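Local coordinates for protein Dye type peroxidase A (Streptomyces lividans 1326, PDB 6GZW) that is a haem-containing dye-decolourising peroxidase that probably uses hydrogen peroxide to oxidise dyes, at residues Leu7-Gly21 and Asp76-Phe88. Numbering follows the deposited sequence.
Sequences LGSEQAMFHGKHQPG and DAGPSSLTVTFGF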
# COMPACT_ATOMS: atom_id res chain seq x y z
N LEU A 7 3.43 4.92 16.86
CA LEU A 7 3.49 4.32 15.52
C LEU A 7 4.89 4.51 14.91
O LEU A 7 5.48 3.55 14.40
CB LEU A 7 2.40 4.91 14.63
CG LEU A 7 2.28 4.30 13.22
CD1 LEU A 7 0.85 4.39 12.71
CD2 LEU A 7 3.19 4.96 12.21
N GLY A 8 5.40 5.74 14.97
CA GLY A 8 6.75 6.04 14.49
C GLY A 8 7.88 5.68 15.44
O GLY A 8 8.96 5.28 14.97
N SER A 9 7.67 5.85 16.75
CA SER A 9 8.79 5.70 17.72
C SER A 9 9.21 4.27 18.05
O SER A 9 10.35 4.01 18.43
CB SER A 9 8.53 6.51 19.00
OG SER A 9 7.45 5.97 19.74
N GLU A 10 8.28 3.33 17.94
CA GLU A 10 8.57 1.94 18.24
C GLU A 10 9.66 1.39 17.33
O GLU A 10 9.66 1.65 16.12
CB GLU A 10 7.29 1.12 18.07
CG GLU A 10 7.43 -0.36 18.33
CD GLU A 10 7.53 -0.69 19.80
OE1 GLU A 10 7.20 0.21 20.64
OE2 GLU A 10 7.92 -1.84 20.09
N GLN A 11 10.56 0.59 17.92
CA GLN A 11 11.76 0.14 17.25
C GLN A 11 11.94 -1.34 17.47
O GLN A 11 11.89 -1.80 18.63
CB GLN A 11 12.95 0.88 17.84
CG GLN A 11 14.28 0.42 17.25
CD GLN A 11 15.47 1.25 17.68
OE1 GLN A 11 15.32 2.35 18.19
NE2 GLN A 11 16.66 0.74 17.44
N ALA A 12 12.14 -2.09 16.40
CA ALA A 12 12.47 -3.51 16.50
C ALA A 12 13.99 -3.71 16.55
O ALA A 12 14.76 -2.94 15.99
CB ALA A 12 11.89 -4.29 15.33
N MET A 13 14.40 -4.78 17.23
CA MET A 13 15.81 -5.11 17.32
C MET A 13 16.29 -5.87 16.10
O MET A 13 15.65 -6.83 15.66
CB MET A 13 16.09 -5.94 18.58
CG MET A 13 15.97 -5.15 19.87
SD MET A 13 16.48 -6.14 21.31
CE MET A 13 18.25 -6.32 21.05
N PHE A 14 17.45 -5.45 15.57
CA PHE A 14 18.10 -6.14 14.48
C PHE A 14 18.97 -7.26 15.02
O PHE A 14 18.89 -8.41 14.57
CB PHE A 14 18.99 -5.16 13.66
CG PHE A 14 19.85 -5.85 12.65
CD1 PHE A 14 19.29 -6.55 11.59
CD2 PHE A 14 21.26 -5.82 12.77
CE1 PHE A 14 20.10 -7.22 10.67
CE2 PHE A 14 22.06 -6.48 11.84
CZ PHE A 14 21.49 -7.17 10.80
N HIS A 15 19.85 -6.91 15.97
CA HIS A 15 20.76 -7.90 16.54
C HIS A 15 20.01 -8.80 17.52
O HIS A 15 19.19 -8.32 18.30
CB HIS A 15 21.95 -7.25 17.25
CG HIS A 15 22.94 -6.61 16.33
ND1 HIS A 15 23.26 -5.27 16.42
CD2 HIS A 15 23.69 -7.11 15.33
CE1 HIS A 15 24.16 -4.98 15.50
NE2 HIS A 15 24.44 -6.07 14.83
N GLY A 16 20.31 -10.09 17.48
CA GLY A 16 19.67 -11.08 18.37
C GLY A 16 19.90 -12.53 17.95
O GLY A 16 20.49 -12.83 16.92
N LYS A 17 19.42 -13.45 18.79
CA LYS A 17 19.52 -14.87 18.49
C LYS A 17 18.76 -15.23 17.19
O LYS A 17 19.26 -15.99 16.36
CB LYS A 17 18.98 -15.67 19.68
CG LYS A 17 19.00 -17.18 19.53
CD LYS A 17 18.33 -17.79 20.76
CE LYS A 17 18.53 -19.29 20.85
NZ LYS A 17 17.99 -19.80 22.16
N HIS A 18 17.56 -14.67 17.03
CA HIS A 18 16.72 -14.86 15.84
C HIS A 18 16.68 -13.57 15.03
O HIS A 18 16.79 -12.49 15.59
CB HIS A 18 15.29 -15.23 16.27
CG HIS A 18 15.23 -16.39 17.21
ND1 HIS A 18 15.74 -17.63 16.88
CD2 HIS A 18 14.76 -16.49 18.47
CE1 HIS A 18 15.56 -18.46 17.91
NE2 HIS A 18 14.98 -17.79 18.89
N GLN A 19 16.52 -13.71 13.72
CA GLN A 19 16.26 -12.52 12.88
C GLN A 19 14.91 -11.94 13.22
O GLN A 19 13.97 -12.70 13.55
CB GLN A 19 16.30 -12.88 11.41
CG GLN A 19 17.70 -13.08 10.83
CD GLN A 19 17.65 -13.17 9.31
OE1 GLN A 19 17.39 -12.15 8.64
NE2 GLN A 19 17.91 -14.34 8.76
N PRO A 20 14.77 -10.60 13.11
CA PRO A 20 13.47 -9.94 13.22
C PRO A 20 12.54 -10.32 12.05
O PRO A 20 12.98 -10.87 11.03
CB PRO A 20 13.84 -8.45 13.16
CG PRO A 20 14.99 -8.43 12.24
CD PRO A 20 15.80 -9.66 12.58
N GLY A 21 11.24 -10.11 12.22
CA GLY A 21 10.26 -10.43 11.18
C GLY A 21 9.66 -11.83 11.23
O GLY A 21 9.06 -12.26 10.25
N ASP A 76 12.96 12.21 9.09
CA ASP A 76 12.07 12.74 10.14
C ASP A 76 11.15 11.69 10.77
O ASP A 76 10.59 11.94 11.84
CB ASP A 76 11.23 13.93 9.68
CG ASP A 76 12.10 15.08 9.12
OD1 ASP A 76 13.08 15.51 9.80
OD2 ASP A 76 11.79 15.53 8.00
N ALA A 77 10.97 10.56 10.09
CA ALA A 77 10.16 9.48 10.63
C ALA A 77 10.99 8.72 11.66
O ALA A 77 12.21 8.67 11.57
CB ALA A 77 9.69 8.51 9.54
N GLY A 78 10.33 8.16 12.67
CA GLY A 78 11.00 7.23 13.58
C GLY A 78 11.16 5.88 12.91
O GLY A 78 10.72 5.70 11.75
N PRO A 79 11.75 4.89 13.61
CA PRO A 79 11.96 3.57 13.01
C PRO A 79 10.64 2.88 12.54
O PRO A 79 10.68 2.01 11.66
CB PRO A 79 12.60 2.76 14.14
CG PRO A 79 13.13 3.77 15.12
CD PRO A 79 12.44 5.06 14.91
N SER A 80 9.51 3.26 13.15
CA SER A 80 8.17 2.79 12.73
C SER A 80 8.09 1.25 12.64
O SER A 80 7.50 0.67 11.70
CB SER A 80 7.75 3.40 11.39
OG SER A 80 7.84 4.81 11.41
N SER A 81 8.73 0.58 13.61
CA SER A 81 8.78 -0.89 13.69
C SER A 81 9.34 -1.58 12.46
O SER A 81 8.99 -2.71 12.16
CB SER A 81 7.40 -1.48 14.07
OG SER A 81 7.02 -0.99 15.33
N LEU A 82 10.27 -0.91 11.76
CA LEU A 82 10.87 -1.48 10.56
C LEU A 82 11.58 -2.78 10.92
O LEU A 82 12.33 -2.80 11.91
CB LEU A 82 11.89 -0.54 9.90
CG LEU A 82 12.62 -1.15 8.69
CD1 LEU A 82 11.74 -1.38 7.46
CD2 LEU A 82 13.80 -0.27 8.31
N THR A 83 11.37 -3.83 10.12
CA THR A 83 12.19 -5.03 10.15
C THR A 83 12.59 -5.42 8.75
O THR A 83 11.88 -5.19 7.78
CB THR A 83 11.53 -6.25 10.84
OG1 THR A 83 10.37 -6.68 10.10
CG2 THR A 83 11.12 -5.92 12.24
N VAL A 84 13.78 -6.00 8.67
CA VAL A 84 14.34 -6.57 7.45
C VAL A 84 14.84 -7.98 7.79
O VAL A 84 15.59 -8.14 8.76
CB VAL A 84 15.51 -5.73 6.89
CG1 VAL A 84 15.88 -6.22 5.49
CG2 VAL A 84 15.13 -4.27 6.85
N THR A 85 14.43 -8.95 6.99
CA THR A 85 14.74 -10.37 7.18
C THR A 85 15.25 -10.98 5.89
O THR A 85 14.72 -10.68 4.81
CB THR A 85 13.44 -11.12 7.52
OG1 THR A 85 12.70 -10.37 8.48
CG2 THR A 85 13.73 -12.50 8.00
N PHE A 86 16.25 -11.86 5.99
CA PHE A 86 16.95 -12.40 4.84
C PHE A 86 16.88 -13.93 4.78
O PHE A 86 17.12 -14.60 5.81
CB PHE A 86 18.43 -12.00 4.90
CG PHE A 86 18.67 -10.50 5.01
CD1 PHE A 86 18.59 -9.68 3.87
CD2 PHE A 86 18.90 -9.89 6.24
CE1 PHE A 86 18.79 -8.33 3.96
CE2 PHE A 86 19.08 -8.51 6.34
CZ PHE A 86 19.02 -7.73 5.18
N GLY A 87 16.68 -14.48 3.57
CA GLY A 87 16.73 -15.93 3.36
C GLY A 87 17.43 -16.35 2.08
O GLY A 87 17.67 -15.52 1.19
N PHE A 88 17.75 -17.64 2.00
CA PHE A 88 18.41 -18.27 0.87
C PHE A 88 17.54 -19.37 0.29
O PHE A 88 17.01 -20.21 1.05
CB PHE A 88 19.76 -18.88 1.31
CG PHE A 88 20.68 -17.92 1.96
CD1 PHE A 88 20.54 -17.59 3.30
CD2 PHE A 88 21.66 -17.27 1.22
CE1 PHE A 88 21.36 -16.67 3.92
CE2 PHE A 88 22.49 -16.34 1.82
CZ PHE A 88 22.34 -16.04 3.16
O HOH W 1 5.04 0.90 15.10
O HOH W 2 12.63 -0.84 13.89
O HOH W 3 17.80 -9.62 9.91
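Gln19 spreads its carboxamide along the backbone of Phe86, on strand 83-89, which runs antiparallel to strands 126-132 and 350-360 in the ferredoxin-like, dimeric alpha+beta barrel fold of Dyp-type peroxidases. Gln19 OE1 accepts from Phe86 N at 2.9 Å, tilted 19° from the amide's carbonyl plane, while Gln19 NE2 gives to Phe86 O at 3.1 Å, in the plane of the Phe86 carbonyl and on a lone pair. CG lies anti to the carbonyl carbon (chi1 -76°) and the chain runs on extended, which carries the amide out to the strand. Two bonds to one residue fix the rotation of the amide; water 3 also donates to OE1, and NE2 reaches Pro361 O. A leucine here would probably leave both Phe86 N and Phe86 O without these mates and water 3 with one acceptor fewer.

Pro20 follows with its ring CB against Thr83 CG2, and Ala12 CB meets the same methyl at 3.6 Å; Thr83 OG1 itself is held by Gln27. At the end of helix 6-9 the partners are mainly backbone: Ser80 N bonds to Gly8 O and Ser81 N to Glu10 O, both above the carbonyl planes, while the ring of Pro79 lies against Gln11 CB. Water 1 links Leu7 O to Ser81 OG. Back near Gly21, Thr85 OG1, anti to its own carbonyl carbon (chi1 -45°), donates to Pro20 O at 2.6 Å.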